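Local coordinates for protein erythrocyte binding antigen 140 (Plasmodium falciparum, PDB 4GF2) that probably binds a host cell-surface receptor during erythrocyte invasion, this chain being the part of the longer membrane protein that carries its two Duffy binding domains, at residues 269-272 with 273-277; 83-86 with 87-91; 74-77 with 78-81; 206-209 with 210-213; 377-380 with 381-385. The protein carries 3 engineered substitutions. All coordinates share one frame; numbering follows the deposited sequence.

Contact 1 (269-272 with 273-277); sequences FKNE and KEYDD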
loop_
_atom_site.group_PDB
_atom_site.type_symbol
_atom_site.label_atom_id
_atom_site.label_comp_id
_atom_site.label_asym_id
_atom_site.label_seq_id
_atom_site.Cartn_x
_atom_site.Cartn_y
_atom_site.Cartn_z
ATOM N N PHE A 269 -4.305 17.523 7.601
ATOM C CA PHE A 269 -3.653 16.234 7.395
ATOM C C PHE A 269 -3.453 15.877 5.923
ATOM O O PHE A 269 -2.911 14.815 5.614
ATOM C CB PHE A 269 -4.446 15.129 8.090
ATOM C CG PHE A 269 -4.558 15.311 9.571
ATOM C CD1 PHE A 269 -3.470 15.082 10.394
ATOM C CD2 PHE A 269 -5.750 15.713 10.142
ATOM C CE1 PHE A 269 -3.572 15.253 11.759
ATOM C CE2 PHE A 269 -5.857 15.883 11.504
ATOM C CZ PHE A 269 -4.769 15.652 12.314
ATOM N N LYS A 270 -3.891 16.746 5.015
ATOM C CA LYS A 270 -3.607 16.547 3.599
ATOM C C LYS A 270 -2.097 16.484 3.399
ATOM O O LYS A 270 -1.385 17.439 3.709
ATOM C CB LYS A 270 -4.185 17.683 2.751
ATOM C CG LYS A 270 -5.691 17.626 2.545
ATOM C CD LYS A 270 -6.111 18.448 1.331
ATOM C CE LYS A 270 -7.624 18.600 1.239
ATOM N NZ LYS A 270 -8.155 19.574 2.235
ATOM N N ASN A 271 -1.604 15.358 2.892
ATOM C CA ASN A 271 -0.181 15.226 2.606
ATOM C C ASN A 271 0.245 16.240 1.554
ATOM O O ASN A 271 -0.360 16.335 0.489
ATOM C CB ASN A 271 0.156 13.807 2.148
ATOM C CG ASN A 271 0.385 12.859 3.311
ATOM O OD1 ASN A 271 0.097 13.188 4.463
ATOM N ND2 ASN A 271 0.904 11.675 3.013
ATOM N N GLU A 272 1.283 17.005 1.867
ATOM C CA GLU A 272 1.744 18.062 0.978
ATOM C C GLU A 272 2.469 17.482 -0.229
ATOM O O GLU A 272 2.769 16.289 -0.278
ATOM C CB GLU A 272 2.663 19.027 1.733
ATOM C CG GLU A 272 1.976 19.763 2.878
ATOM C CD GLU A 272 2.955 20.481 3.790
ATOM O OE1 GLU A 272 4.169 20.471 3.492
ATOM O OE2 GLU A 272 2.510 21.053 4.808
ATOM N N LYS A 273 2.740 18.342 -1.204
ATOM C CA LYS A 273 3.453 17.944 -2.405
ATOM C C LYS A 273 4.765 17.277 -2.015
ATOM O O LYS A 273 5.184 16.298 -2.631
ATOM C CB LYS A 273 3.724 19.170 -3.285
ATOM C CG LYS A 273 3.475 18.955 -4.767
ATOM C CD LYS A 273 4.645 18.266 -5.446
ATOM C CE LYS A 273 4.379 18.039 -6.930
ATOM N NZ LYS A 273 4.145 19.312 -7.673
ATOM N N GLU A 274 5.398 17.798 -0.969
ATOM C CA GLU A 274 6.735 17.360 -0.594
ATOM C C GLU A 274 6.765 15.888 -0.200
ATOM O O GLU A 274 7.719 15.177 -0.514
ATOM C CB GLU A 274 7.285 18.217 0.544
ATOM C CG GLU A 274 8.770 18.014 0.792
ATOM C CD GLU A 274 9.323 18.954 1.843
ATOM O OE1 GLU A 274 8.521 19.661 2.492
ATOM O OE2 GLU A 274 10.559 18.988 2.018
ATOM N N TYR A 275 5.729 15.427 0.491
ATOM C CA TYR A 275 5.672 14.025 0.882
ATOM C C TYR A 275 5.665 13.122 -0.351
ATOM O O TYR A 275 6.461 12.187 -0.455
ATOM C CB TYR A 275 4.443 13.734 1.739
ATOM C CG TYR A 275 4.320 12.266 2.048
ATOM C CD1 TYR A 275 3.680 11.407 1.166
ATOM C CD2 TYR A 275 4.879 11.731 3.197
ATOM C CE1 TYR A 275 3.583 10.061 1.431
ATOM C CE2 TYR A 275 4.784 10.382 3.471
ATOM C CZ TYR A 275 4.137 9.553 2.584
ATOM O OH TYR A 275 4.042 8.209 2.854
ATOM N N ASP A 276 4.758 13.405 -1.281
ATOM C CA ASP A 276 4.674 12.658 -2.531
ATOM C C ASP A 276 5.999 12.702 -3.289
ATOM O O ASP A 276 6.411 11.714 -3.893
ATOM C CB ASP A 276 3.559 13.223 -3.413
ATOM C CG ASP A 276 2.175 12.809 -2.948
ATOM O OD1 ASP A 276 2.056 12.231 -1.848
ATOM O OD2 ASP A 276 1.202 13.067 -3.687
ATOM N N ASP A 277 6.664 13.852 -3.251
ATOM C CA ASP A 277 7.931 14.031 -3.951
ATOM C C ASP A 277 9.048 13.166 -3.368
ATOM O O ASP A 277 9.980 12.790 -4.076
ATOM C CB ASP A 277 8.366 15.500 -3.899
ATOM C CG ASP A 277 7.428 16.420 -4.658
ATOM O OD1 ASP A 277 6.719 15.940 -5.573
ATOM O OD2 ASP A 277 7.410 17.630 -4.340
#
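N271 and Y275 meet at the N-terminus of helix 273-279, where a short loop joins it to helix 265-269. E272 sits between them at the N-cap position. The N271 amide comes over one face of the Y275 ring with its nitrogen leading. N271 ND2 lies 3.3 Å from Y275 CD1, so it is offset toward the rim and not over the ring centre. The amide and ring planes are 48° apart, which makes this a tilted amide-on-ring contact and not a flat stack. The Y275 torsion sets up the meeting: chi1 of 175° sets CG anti to the backbone N, and the ring runs out where the N271 amide can lie over it. Its hydroxyl is hydrogen-bonded to the carbonyl of C219, a cysteine of helix 213-242 that forms a disulfide with C279. A glycerol, probably from crystallisation, lies near the Y275 side chain.

The backbone adds a first helical turn. Y275 N makes a weak hydrogen bond to E272 O at 3.2 Å, with an N-H...O angle of 129°. E272 OE1 and E274 OE1 are 4.5 Å apart, a like-charge pair that may be eased by nearby lysines. E272 OE2 forms a salt bridge with K262, while E274 OE2 forms a long, weak ion pair with K199. Regular helical bonding follows at once: D277 N donates to K273 O at 2.9 Å.

Contact 2 (83-86 with 87-91); sequences PSIF and CNELR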
loop_
_atom_site.group_PDB
_atom_site.type_symbol
_atom_site.label_atom_id
_atom_site.label_comp_id
_atom_site.label_asym_id
_atom_site.label_seq_id
_atom_site.Cartn_x
_atom_site.Cartn_y
_atom_site.Cartn_z
ATOM N N PRO A 83 14.016 21.599 27.390
ATOM C CA PRO A 83 13.427 22.001 28.671
ATOM C C PRO A 83 12.027 22.596 28.543
ATOM O O PRO A 83 11.294 22.619 29.532
ATOM C CB PRO A 83 14.414 23.048 29.203
ATOM C CG PRO A 83 15.163 23.511 28.024
ATOM C CD PRO A 83 15.261 22.331 27.109
ATOM N N SER A 84 11.659 23.069 27.357
ATOM C CA SER A 84 10.322 23.622 27.162
ATOM C C SER A 84 9.263 22.546 27.393
ATOM O O SER A 84 8.122 22.842 27.754
ATOM C CB SER A 84 10.173 24.222 25.763
ATOM O OG SER A 84 10.018 23.219 24.770
ATOM N N ILE A 85 9.652 21.291 27.199
ATOM C CA ILE A 85 8.722 20.182 27.340
ATOM C C ILE A 85 8.392 19.957 28.808
ATOM O O ILE A 85 7.225 19.884 29.188
ATOM C CB ILE A 85 9.292 18.895 26.713
ATOM C CG1 ILE A 85 9.363 19.050 25.192
ATOM C CG2 ILE A 85 8.428 17.701 27.071
ATOM C CD1 ILE A 85 10.135 17.947 24.489
ATOM N N PHE A 86 9.426 19.854 29.631
ATOM C CA PHE A 86 9.243 19.728 31.068
ATOM C C PHE A 86 8.383 20.876 31.593
ATOM O O PHE A 86 7.514 20.674 32.440
ATOM C CB PHE A 86 10.601 19.713 31.769
ATOM C CG PHE A 86 10.509 19.746 33.261
ATOM C CD1 PHE A 86 9.784 18.784 33.945
ATOM C CD2 PHE A 86 11.151 20.735 33.984
ATOM C CE1 PHE A 86 9.696 18.810 35.319
ATOM C CE2 PHE A 86 11.065 20.769 35.360
ATOM C CZ PHE A 86 10.339 19.803 36.030
ATOM N N CYS A 87 8.625 22.077 31.077
ATOM C CA CYS A 87 7.853 23.246 31.477
ATOM C C CYS A 87 6.365 23.040 31.219
ATOM O O CYS A 87 5.541 23.218 32.113
ATOM C CB CYS A 87 8.336 24.487 30.726
ATOM S SG CYS A 87 7.230 25.914 30.886
ATOM N N ASN A 88 6.026 22.669 29.990
ATOM C CA ASN A 88 4.631 22.487 29.616
ATOM C C ASN A 88 3.943 21.359 30.377
ATOM O O ASN A 88 2.760 21.456 30.701
ATOM C CB ASN A 88 4.518 22.252 28.110
ATOM C CG ASN A 88 4.948 23.462 27.311
ATOM O OD1 ASN A 88 4.956 24.578 27.821
ATOM N ND2 ASN A 88 5.315 23.248 26.059
ATOM N N GLU A 89 4.683 20.296 30.672
ATOM C CA GLU A 89 4.098 19.147 31.350
ATOM C C GLU A 89 3.860 19.451 32.832
ATOM O O GLU A 89 2.886 18.975 33.417
ATOM C CB GLU A 89 4.960 17.899 31.145
ATOM C CG GLU A 89 5.020 17.466 29.677
ATOM C CD GLU A 89 5.676 16.112 29.455
ATOM O OE1 GLU A 89 5.961 15.404 30.437
ATOM O OE2 GLU A 89 5.897 15.748 28.282
ATOM N N LEU A 90 4.731 20.259 33.433
ATOM C CA LEU A 90 4.494 20.742 34.789
ATOM C C LEU A 90 3.154 21.454 34.835
ATOM O O LEU A 90 2.306 21.170 35.680
ATOM C CB LEU A 90 5.584 21.721 35.230
ATOM C CG LEU A 90 6.860 21.157 35.852
ATOM C CD1 LEU A 90 7.844 22.283 36.065
ATOM C CD2 LEU A 90 6.578 20.441 37.170
ATOM N N ARG A 91 2.976 22.386 33.907
ATOM C CA ARG A 91 1.797 23.230 33.877
ATOM C C ARG A 91 0.554 22.402 33.584
ATOM O O ARG A 91 -0.475 22.551 34.248
ATOM C CB ARG A 91 1.967 24.331 32.824
ATOM C CG ARG A 91 3.206 25.200 33.042
ATOM C CD ARG A 91 3.459 26.149 31.877
ATOM N NE ARG A 91 2.429 27.179 31.788
ATOM C CZ ARG A 91 2.387 28.264 32.556
ATOM N NH1 ARG A 91 3.319 28.475 33.483
ATOM N NH2 ARG A 91 1.406 29.138 32.403
#
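F86 and L90 form the tight side of this first part of helix 83-101. L90 CD1 sits over one face of the F86 ring, 3.9 Å from its centroid and 27° off the normal. This is a CH-pi contact, offset toward the rim, with L90 CD1 3.5 Å from F86 CZ. At a chi1 of 173° the F86 ring stands out across the helix, and L90 reaches back over it. The backbone is held by i to i+4 bonds; E89 N to I85 O is 3.0 Å. I85 and E89 lie side by side, and I85 CG2 is 3.4 Å from E89 OE2. The other carboxylate oxygen, OE1, pairs with K77.

The side of P83 and S84 is looser and exposed. S84 OG is hydrogen-bonded to D82, and N88 ND2 to a glycerol, probably from the crystallisation liquor.

C87 ties the helix to the chain further on by its disulfide with C166. Helix 56-78 covers the inner face, with L74 on F86 and A71 by L90. M154 of helix 132-155 also touches L90, and helix 175-202 reaches I85 and N88 through M189 and E185.

Contact 3 (74-77 with 78-81); sequences LYNK and NEGK
N78 turns back on L74 as helix 56-78 gives way to a type II beta turn from N78 to K81. N78 CB lies 3.5 Å from L74 O, and N78 CG is 3.6 Å from the same oxygen. At the tip, N78 ND2 donates to L74 O at 2.9 Å, although the bond is bent, with an N-H...O angle of 134°. The backbone N of N78 also donates to L74 O. The two donors reach this oxygen from opposite faces of its carbonyl plane, so one residue grips it twice. With chi1 at -69°, CG lies anti to the carbonyl carbon, and the amide comes back to L74 to allow this double hold. ND2 has a further acceptor in E89 OE1 of helix 83-101. OD1 packs against I85 of that helix. The amide is therefore fixed in rotation and joins the two consecutive helices.

K77 lies alongside N78, pointing the same way. Its chain is fully extended toward E89. K81 NZ instead bonds to the carbonyl of K19. In the turn, G80 takes the positive phi of the third turn position, where a CB would press on the carbonyl of E79. K81 N closes the turn on N78 O at 2.9 Å.

On the outer side, Y75 and E79 cross at a slant, with the ring and carboxylate planes nearly perpendicular (84°). E79 OE2 is 3.5 Å from Y75 CE2.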
loop_
_atom_site.group_PDB
_atom_site.type_symbol
_atom_site.label_atom_id
_atom_site.label_comp_id
_atom_site.label_asym_id
_atom_site.label_seq_id
_atom_site.Cartn_x
_atom_site.Cartn_y
_atom_site.Cartn_z
ATOM N N LEU A 74 8.239 13.984 36.607
ATOM C CA LEU A 74 8.240 14.639 35.306
ATOM C C LEU A 74 9.650 15.071 34.934
ATOM O O LEU A 74 10.045 15.005 33.769
ATOM C CB LEU A 74 7.315 15.857 35.307
ATOM C CG LEU A 74 5.813 15.581 35.244
ATOM C CD1 LEU A 74 5.044 16.887 35.324
ATOM C CD2 LEU A 74 5.447 14.812 33.977
ATOM N N TYR A 75 10.414 15.511 35.924
ATOM C CA TYR A 75 11.777 15.939 35.656
ATOM C C TYR A 75 12.607 14.761 35.174
ATOM O O TYR A 75 13.338 14.871 34.196
ATOM C CB TYR A 75 12.424 16.572 36.889
ATOM C CG TYR A 75 13.857 16.974 36.634
ATOM C CD1 TYR A 75 14.162 18.201 36.062
ATOM C CD2 TYR A 75 14.904 16.114 36.937
ATOM C CE1 TYR A 75 15.468 18.565 35.811
ATOM C CE2 TYR A 75 16.215 16.473 36.692
ATOM C CZ TYR A 75 16.492 17.700 36.132
ATOM O OH TYR A 75 17.797 18.063 35.885
ATOM N N ASN A 76 12.491 13.628 35.859
ATOM C CA ASN A 76 13.207 12.426 35.445
ATOM C C ASN A 76 12.757 11.971 34.064
ATOM O O ASN A 76 13.554 11.490 33.260
ATOM C CB ASN A 76 12.994 11.299 36.452
ATOM C CG ASN A 76 13.608 11.603 37.799
ATOM O OD1 ASN A 76 14.443 12.499 37.927
ATOM N ND2 ASN A 76 13.207 10.847 38.816
ATOM N N LYS A 77 11.468 12.130 33.795
ATOM C CA LYS A 77 10.907 11.761 32.507
ATOM C C LYS A 77 11.536 12.578 31.389
ATOM O O LYS A 77 11.924 12.038 30.354
ATOM C CB LYS A 77 9.397 11.987 32.514
ATOM C CG LYS A 77 8.711 11.673 31.197
ATOM C CD LYS A 77 7.258 12.117 31.234
ATOM C CE LYS A 77 6.589 11.985 29.882
ATOM N NZ LYS A 77 5.262 12.656 29.874
ATOM N N ASN A 78 11.643 13.882 31.610
ATOM C CA ASN A 78 12.039 14.796 30.551
ATOM C C ASN A 78 13.533 15.113 30.508
ATOM O O ASN A 78 13.965 15.966 29.734
ATOM C CB ASN A 78 11.224 16.083 30.643
ATOM C CG ASN A 78 9.766 15.868 30.285
ATOM O OD1 ASN A 78 9.435 15.621 29.127
ATOM N ND2 ASN A 78 8.887 15.957 31.278
ATOM N N GLU A 79 14.324 14.424 31.323
ATOM C CA GLU A 79 15.772 14.539 31.217
ATOM C C GLU A 79 16.176 14.220 29.785
ATOM O O GLU A 79 15.723 13.227 29.213
ATOM C CB GLU A 79 16.480 13.585 32.180
ATOM C CG GLU A 79 16.802 14.187 33.541
ATOM C CD GLU A 79 17.689 13.283 34.383
ATOM O OE1 GLU A 79 18.078 12.202 33.890
ATOM O OE2 GLU A 79 17.997 13.652 35.535
ATOM N N GLY A 80 17.012 15.071 29.204
ATOM C CA GLY A 80 17.489 14.854 27.851
ATOM C C GLY A 80 16.594 15.473 26.795
ATOM O O GLY A 80 16.957 15.527 25.620
ATOM N N LYS A 81 15.420 15.941 27.206
ATOM C CA LYS A 81 14.502 16.585 26.279
ATOM C C LYS A 81 14.646 18.097 26.366
ATOM O O LYS A 81 15.164 18.624 27.351
ATOM C CB LYS A 81 13.058 16.189 26.587
ATOM C CG LYS A 81 12.756 14.704 26.423
ATOM C CD LYS A 81 11.252 14.464 26.360
ATOM C CE LYS A 81 10.911 12.984 26.401
ATOM N NZ LYS A 81 9.471 12.729 26.126
#

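Contact 4 (206-209 with 210-213); sequences KKYE and ACFG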
loop_
_atom_site.group_PDB
_atom_site.type_symbol
_atom_site.label_atom_id
_atom_site.label_comp_id
_atom_site.label_asym_id
_atom_site.label_seq_id
_atom_site.Cartn_x
_atom_site.Cartn_y
_atom_site.Cartn_z
ATOM N N LYS A 206 15.722 11.477 -5.972
ATOM C CA LYS A 206 16.060 11.571 -7.391
ATOM C C LYS A 206 16.850 10.351 -7.860
ATOM O O LYS A 206 17.190 10.235 -9.034
ATOM C CB LYS A 206 16.853 12.847 -7.664
ATOM C CG LYS A 206 16.026 14.116 -7.536
ATOM C CD LYS A 206 16.901 15.360 -7.559
ATOM C CE LYS A 206 16.065 16.626 -7.494
ATOM N NZ LYS A 206 16.908 17.852 -7.416
ATOM N N LYS A 207 17.135 9.443 -6.935
ATOM C CA LYS A 207 17.858 8.221 -7.250
ATOM C C LYS A 207 17.015 7.010 -6.866
ATOM O O LYS A 207 17.542 5.981 -6.436
ATOM C CB LYS A 207 19.191 8.183 -6.505
ATOM C CG LYS A 207 20.161 9.281 -6.897
ATOM C CD LYS A 207 21.400 9.250 -6.015
ATOM C CE LYS A 207 22.466 10.217 -6.504
ATOM N NZ LYS A 207 23.664 10.221 -5.614
ATOM N N TYR A 208 15.702 7.146 -7.013
ATOM C CA TYR A 208 14.772 6.059 -6.726
ATOM C C TYR A 208 14.876 5.574 -5.282
ATOM O O TYR A 208 14.672 4.395 -5.003
ATOM C CB TYR A 208 15.006 4.897 -7.696
ATOM C CG TYR A 208 14.738 5.270 -9.138
ATOM C CD1 TYR A 208 13.532 5.850 -9.509
ATOM C CD2 TYR A 208 15.694 5.063 -10.123
ATOM C CE1 TYR A 208 13.280 6.202 -10.816
ATOM C CE2 TYR A 208 15.451 5.412 -11.437
ATOM C CZ TYR A 208 14.243 5.982 -11.778
ATOM O OH TYR A 208 13.986 6.337 -13.081
ATOM N N GLU A 209 15.180 6.490 -4.367
ATOM C CA GLU A 209 15.301 6.143 -2.952
ATOM C C GLU A 209 13.986 5.611 -2.392
ATOM O O GLU A 209 13.975 4.678 -1.591
ATOM C CB GLU A 209 15.749 7.352 -2.126
ATOM C CG GLU A 209 17.215 7.722 -2.281
ATOM C CD GLU A 209 17.446 8.775 -3.345
ATOM O OE1 GLU A 209 16.626 8.867 -4.285
ATOM O OE2 GLU A 209 18.445 9.517 -3.237
ATOM N N ALA A 210 12.877 6.204 -2.819
ATOM C CA ALA A 210 11.563 5.817 -2.316
ATOM C C ALA A 210 11.164 4.428 -2.794
ATOM O O ALA A 210 10.137 3.899 -2.379
ATOM C CB ALA A 210 10.520 6.834 -2.735
ATOM N N CYS A 211 11.974 3.838 -3.668
ATOM C CA CYS A 211 11.707 2.495 -4.160
ATOM C C CYS A 211 12.338 1.425 -3.266
ATOM O O CYS A 211 12.211 0.235 -3.540
ATOM C CB CYS A 211 12.214 2.343 -5.599
ATOM S SG CYS A 211 11.635 3.632 -6.744
ATOM N N PHE A 212 13.003 1.842 -2.190
ATOM C CA PHE A 212 13.677 0.893 -1.307
ATOM C C PHE A 212 13.368 1.131 0.170
ATOM O O PHE A 212 13.064 2.252 0.584
ATOM C CB PHE A 212 15.186 0.939 -1.543
ATOM C CG PHE A 212 15.574 0.702 -2.970
ATOM C CD1 PHE A 212 15.606 -0.582 -3.489
ATOM C CD2 PHE A 212 15.896 1.763 -3.800
ATOM C CE1 PHE A 212 15.955 -0.804 -4.811
ATOM C CE2 PHE A 212 16.247 1.547 -5.121
ATOM C CZ PHE A 212 16.276 0.263 -5.626
ATOM N N GLY A 213 13.459 0.060 0.953
ATOM C CA GLY A 213 13.099 0.079 2.360
ATOM C C GLY A 213 13.696 1.203 3.188
ATOM O O GLY A 213 13.049 1.710 4.102
#
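Y208 and C211 meet in a short 3-10 turn pinned by a disulfide, in the loop between helix 175-202 and helix 213-242. The turn is made by two i to i+3 backbone bonds. C211 N donates to Y208 O and F212 N donates to E209 O, each at 3.1 Å. Y208 itself has a positive phi, 59°, which swings the chain into the turn.

The C211 sulfur lies beside the Y208 side chain. C211 SG is 3.7 Å from Y208 CB. It is 5.1 Å from the centroid of the Y208 ring and 64° off the ring normal. This is an oblique sulfur-aromatic contact. The sulfur is directed to Y208 by the C211 chi1 of -52°. F212 comes in from the other end of the turn. F212 CD2 lies 3.1 Å from Y208 O.

E209 folds back at chi2. E209 OE1 accepts from K207 N at 2.8 Å, on the syn side of the carboxylate but tilted from its plane, so the loop before the turn is held to the turn itself.

Outside contacts fix the turn at several points. C211 is disulfide-bonded to C281, and Y283 touches Y208, C211 and F212. N205 OD1 accepts from A210 N, and A210 O accepts from R216 NH1 in helix 213-242. F212 is the N-cap residue of that helix, which G213 begins, while helix 175-202 ends a few residues before the turn.

Contact 5 (377-380 with 381-385); sequences QLLK and YKYKE
Q377 O accepts from Y381 N at 2.8 Å, the shortest sound polar bond between 377-380 and 381-385. The next two bonds follow in helical order: K382 N to L378 O at 3.0 Å, and Y383 N to L379 O at 2.9 Å. L379 O is also met by the edge of the Y383 ring, near the ring plane, with Y383 CD2 at 3.3 Å.

Y383 bends back along the chain, its chi1 of -56° bringing the ring to L379. Y383 CE2 and L379 CD2 touch at 4.0 Å, the two side chains crossing at a slant. K382 CG lies over one face of the Y383 ring, 3.5 Å above its plane and toward its rim.

This is the C-terminal end of helix 361-382, in the second Duffy binding domain. Y383 is the first residue to leave helical backbone angles. The apolar side faces helix 388-407, where I395 and S398 touch L379 and I394 touches Y383. K380 NZ reaches the carbonyl of V460 and the hydroxyl of S304, while Q377 NE2 bonds to the carbonyl of A303. Y381 meets the ring of Y318 at about 55°.

Past the helix, K384 has chi1 at 61°, between the backbone N and the carbonyl carbon. K384 CB is 3.1 Å from K380 O.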
loop_
_atom_site.group_PDB
_atom_site.type_symbol
_atom_site.label_atom_id
_atom_site.label_comp_id
_atom_site.label_asym_id
_atom_site.label_seq_id
_atom_site.Cartn_x
_atom_site.Cartn_y
_atom_site.Cartn_z
ATOM N N GLN A 377 3.127 -0.803 -22.120
ATOM C CA GLN A 377 3.879 0.187 -22.877
ATOM C C GLN A 377 4.846 -0.489 -23.843
ATOM O O GLN A 377 4.910 -0.131 -25.016
ATOM C CB GLN A 377 4.655 1.109 -21.939
ATOM C CG GLN A 377 3.812 2.146 -21.225
ATOM C CD GLN A 377 4.646 3.006 -20.295
ATOM O OE1 GLN A 377 5.567 2.513 -19.646
ATOM N NE2 GLN A 377 4.339 4.299 -20.240
ATOM N N LEU A 378 5.598 -1.463 -23.341
ATOM C CA LEU A 378 6.574 -2.173 -24.159
ATOM C C LEU A 378 5.914 -2.872 -25.335
ATOM O O LEU A 378 6.430 -2.842 -26.453
ATOM C CB LEU A 378 7.329 -3.193 -23.321
ATOM C CG LEU A 378 8.231 -2.578 -22.262
ATOM C CD1 LEU A 378 8.804 -3.660 -21.376
ATOM C CD2 LEU A 378 9.331 -1.789 -22.927
ATOM N N LEU A 379 4.776 -3.506 -25.076
ATOM C CA LEU A 379 4.005 -4.145 -26.131
ATOM C C LEU A 379 3.525 -3.104 -27.131
ATOM O O LEU A 379 3.676 -3.275 -28.339
ATOM C CB LEU A 379 2.810 -4.898 -25.546
ATOM C CG LEU A 379 3.137 -6.194 -24.800
ATOM C CD1 LEU A 379 1.889 -6.740 -24.134
ATOM C CD2 LEU A 379 3.738 -7.229 -25.739
ATOM N N LYS A 380 2.950 -2.021 -26.622
ATOM C CA LYS A 380 2.464 -0.949 -27.479
ATOM C C LYS A 380 3.588 -0.431 -28.365
ATOM O O LYS A 380 3.378 -0.145 -29.543
ATOM C CB LYS A 380 1.892 0.195 -26.642
ATOM C CG LYS A 380 1.462 1.410 -27.455
ATOM C CD LYS A 380 0.438 1.045 -28.517
ATOM C CE LYS A 380 -0.042 2.272 -29.282
ATOM N NZ LYS A 380 -0.826 3.200 -28.421
ATOM N N TYR A 381 4.783 -0.319 -27.794
ATOM C CA TYR A 381 5.927 0.198 -28.530
ATOM C C TYR A 381 6.371 -0.779 -29.616
ATOM O O TYR A 381 6.761 -0.370 -30.710
ATOM C CB TYR A 381 7.090 0.484 -27.581
ATOM C CG TYR A 381 8.306 1.045 -28.280
ATOM C CD1 TYR A 381 8.369 2.386 -28.637
ATOM C CD2 TYR A 381 9.389 0.234 -28.589
ATOM C CE1 TYR A 381 9.478 2.902 -29.279
ATOM C CE2 TYR A 381 10.501 0.741 -29.231
ATOM C CZ TYR A 381 10.541 2.075 -29.575
ATOM O OH TYR A 381 11.649 2.584 -30.213
ATOM N N LYS A 382 6.305 -2.070 -29.311
ATOM C CA LYS A 382 6.753 -3.097 -30.244
ATOM C C LYS A 382 5.790 -3.233 -31.414
ATOM O O LYS A 382 6.210 -3.405 -32.556
ATOM C CB LYS A 382 6.894 -4.443 -29.529
ATOM C CG LYS A 382 7.358 -5.582 -30.430
ATOM C CD LYS A 382 8.730 -5.294 -31.024
ATOM C CE LYS A 382 9.166 -6.377 -31.995
ATOM N NZ LYS A 382 9.311 -7.704 -31.336
ATOM N N TYR A 383 4.497 -3.139 -31.124
ATOM C CA TYR A 383 3.469 -3.409 -32.123
ATOM C C TYR A 383 2.604 -2.189 -32.437
ATOM O O TYR A 383 1.435 -2.328 -32.800
ATOM C CB TYR A 383 2.584 -4.556 -31.637
ATOM C CG TYR A 383 3.360 -5.807 -31.308
ATOM C CD1 TYR A 383 3.780 -6.670 -32.309
ATOM C CD2 TYR A 383 3.679 -6.125 -29.996
ATOM C CE1 TYR A 383 4.493 -7.813 -32.015
ATOM C CE2 TYR A 383 4.390 -7.266 -29.693
ATOM C CZ TYR A 383 4.794 -8.106 -30.706
ATOM O OH TYR A 383 5.502 -9.244 -30.406
ATOM N N LYS A 384 3.184 -0.999 -32.320
ATOM C CA LYS A 384 2.436 0.240 -32.527
ATOM C C LYS A 384 1.873 0.359 -33.945
ATOM O O LYS A 384 0.937 1.122 -34.181
ATOM C CB LYS A 384 3.310 1.460 -32.202
ATOM C CG LYS A 384 4.559 1.600 -33.061
ATOM C CD LYS A 384 5.505 2.651 -32.492
ATOM C CE LYS A 384 6.687 2.913 -33.417
ATOM N NZ LYS A 384 7.508 1.692 -33.664
ATOM N N GLU A 385 2.434 -0.399 -34.882
ATOM C CA GLU A 385 2.011 -0.320 -36.278
ATOM C C GLU A 385 0.909 -1.319 -36.637
ATOM O O GLU A 385 0.513 -1.417 -37.797
ATOM C CB GLU A 385 3.210 -0.519 -37.208
ATOM C CG GLU A 385 4.175 0.654 -37.236
ATOM C CD GLU A 385 5.174 0.557 -38.372
ATOM O OE1 GLU A 385 5.238 -0.510 -39.019
ATOM O OE2 GLU A 385 5.890 1.548 -38.625
#

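In the fold
Contacts 2 and 3 form one local unit in the first Duffy binding domain. Their centres are about 9 Å apart, and a salt bridge joins them, E89 OE1 to K77 NZ at 2.9 Å. Contacts 1 and 4 lie nearer the middle of the chain. Their centres are about 16 Å apart, with nearest atoms about 6 Å apart. N205, just before contact 4, bonds to both of them, through D277 O and A210 N. Contact 5 is in the second Duffy binding domain, with its centre about 28 Å from that of contact 4. Its centre is about 64 Å from that of contact 2, across the centre of the chain. Glycerol, probably from crystallisation, lies near contacts 1, 2, 4 and 5.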